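Local coordinates for protein fructokinase (Silicibacter sp., PDB 3C8U) that probably phosphorylates fructose with ATP, as expected of a P-loop kinase that may serve a sugar transport system, at residues Met2-Leu7 with Asn40-Ala45. Sequence-based numbering, arbitrary orientation.
Sequences MTLAAL and NPLAAA
Leu-4 reaches from the first turn of helix 4-14 to Pro-41 and Leu-42 in the middle of helix 36-48, a worked example of two helical segments meeting through apolar contacts. Its two methyls divide the work. CD2 presses on Pro-41 CB at 3.5 Å, tighter than ordinary van der Waals contact, with the two side chains crossing at about a right angle; CD1 settles over the backbone of Leu-42, 4.0 Å from its CA. CB already points at helix 36-48, and the anti first torsion (chi1 -177°) extends the branch in that direction. An alanine here would lack CG and both methyls and is likely to leave Pro-41 CB and the Leu-42 backbone without their apolar partner from helix 4-14. One turn on, Leu-7 repeats the same rotamer deeper in, its CG meeting Leu-42 CD1 at 4.1 Å. Thr-3 caps the start of the helix that presents both leucines, its OG1 accepting from Ala-6 N at 3.1 Å. Beneath, Leu-7 and Leu-42 both rest on Ile-152 of strand 150-154, while Leu-42 also reaches Ile-128 and Leu-7 touches Trp-205. The N-terminal helix thus packs beside the helix following the probable Walker A loop, on the same face of the parallel sheet.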
loop_
_atom_site.group_PDB
_atom_site.type_symbol
_atom_site.label_atom_id
_atom_site.label_comp_id
_atom_site.label_asym_id
_atom_site.label_seq_id
_atom_site.Cartn_x
_atom_site.Cartn_y
_atom_site.Cartn_z
HETATM N N MSE A 2 5.331 -13.132 -14.957
HETATM C CA MSE A 2 4.162 -12.398 -15.435
HETATM C C MSE A 2 4.510 -11.002 -15.892
HETATM O O MSE A 2 5.144 -10.233 -15.180
HETATM C CB MSE A 2 3.100 -12.313 -14.345
HETATM C CG MSE A 2 1.724 -11.964 -14.889
HETATM SE SE MSE A 2 0.455 -11.658 -13.456
HETATM C CE MSE A 2 -1.058 -12.580 -14.150
ATOM N N THR A 3 4.051 -10.691 -17.088
ATOM C CA THR A 3 4.255 -9.374 -17.672
ATOM C C THR A 3 3.208 -8.398 -17.113
ATOM O O THR A 3 2.187 -8.806 -16.525
ATOM C CB THR A 3 4.150 -9.429 -19.197
ATOM O OG1 THR A 3 2.817 -9.807 -19.562
ATOM C CG2 THR A 3 5.148 -10.437 -19.774
ATOM N N LEU A 4 3.495 -7.112 -17.258
ATOM C CA LEU A 4 2.555 -6.088 -16.840
ATOM C C LEU A 4 1.302 -6.257 -17.685
ATOM O O LEU A 4 0.201 -6.030 -17.230
ATOM C CB LEU A 4 3.116 -4.670 -17.020
ATOM C CG LEU A 4 2.239 -3.497 -16.554
ATOM C CD1 LEU A 4 1.884 -3.647 -15.081
ATOM C CD2 LEU A 4 2.941 -2.160 -16.815
ATOM N N ALA A 5 1.485 -6.696 -18.921
ATOM C CA ALA A 5 0.376 -6.711 -19.875
ATOM C C ALA A 5 -0.612 -7.752 -19.401
ATOM O O ALA A 5 -1.825 -7.551 -19.440
ATOM C CB ALA A 5 0.850 -7.008 -21.322
ATOM N N ALA A 6 -0.061 -8.851 -18.902
ATOM C CA ALA A 6 -0.866 -9.984 -18.446
ATOM C C ALA A 6 -1.520 -9.651 -17.106
ATOM O O ALA A 6 -2.636 -10.087 -16.821
ATOM C CB ALA A 6 -0.037 -11.286 -18.372
ATOM N N LEU A 7 -0.823 -8.838 -16.313
ATOM C CA LEU A 7 -1.351 -8.368 -15.019
ATOM C C LEU A 7 -2.560 -7.475 -15.277
ATOM O O LEU A 7 -3.608 -7.621 -14.669
ATOM C CB LEU A 7 -0.284 -7.612 -14.189
ATOM C CG LEU A 7 -0.638 -7.100 -12.772
ATOM C CD1 LEU A 7 -1.121 -8.261 -11.878
ATOM C CD2 LEU A 7 0.520 -6.385 -12.102
ATOM N N ASN A 40 1.725 2.149 -10.341
ATOM C CA ASN A 40 1.582 3.264 -11.285
ATOM C C ASN A 40 1.507 2.821 -12.764
ATOM O O ASN A 40 0.596 3.249 -13.492
ATOM C CB ASN A 40 2.630 4.341 -11.021
ATOM C CG ASN A 40 2.272 5.141 -9.805
ATOM O OD1 ASN A 40 1.393 5.973 -9.877
ATOM N ND2 ASN A 40 2.878 4.825 -8.656
ATOM N N PRO A 41 2.432 1.943 -13.207
ATOM C CA PRO A 41 2.301 1.453 -14.563
ATOM C C PRO A 41 1.042 0.620 -14.785
ATOM O O PRO A 41 0.474 0.648 -15.863
ATOM C CB PRO A 41 3.551 0.581 -14.736
ATOM C CG PRO A 41 4.557 1.221 -13.835
ATOM C CD PRO A 41 3.720 1.533 -12.619
ATOM N N LEU A 42 0.606 -0.063 -13.732
ATOM C CA LEU A 42 -0.641 -0.840 -13.792
ATOM C C LEU A 42 -1.831 0.090 -13.965
ATOM O O LEU A 42 -2.724 -0.198 -14.748
ATOM C CB LEU A 42 -0.830 -1.735 -12.555
ATOM C CG LEU A 42 -2.185 -2.480 -12.520
ATOM C CD1 LEU A 42 -2.313 -3.499 -13.667
ATOM C CD2 LEU A 42 -2.450 -3.147 -11.166
ATOM N N ALA A 43 -1.820 1.217 -13.231
ATOM C CA ALA A 43 -2.864 2.242 -13.361
ATOM C C ALA A 43 -2.930 2.765 -14.793
ATOM O O ALA A 43 -4.011 2.971 -15.371
ATOM C CB ALA A 43 -2.651 3.444 -12.314
ATOM N N ALA A 44 -1.760 2.952 -15.383
ATOM C CA ALA A 44 -1.662 3.542 -16.722
ATOM C C ALA A 44 -2.161 2.527 -17.773
ATOM O O ALA A 44 -2.811 2.874 -18.739
ATOM C CB ALA A 44 -0.207 3.978 -17.016
ATOM N N ALA A 45 -1.858 1.264 -17.522
ATOM C CA ALA A 45 -2.209 0.171 -18.436
ATOM C C ALA A 45 -3.720 0.008 -18.462
ATOM O O ALA A 45 -4.328 -0.125 -19.523
ATOM C CB ALA A 45 -1.512 -1.134 -18.028
#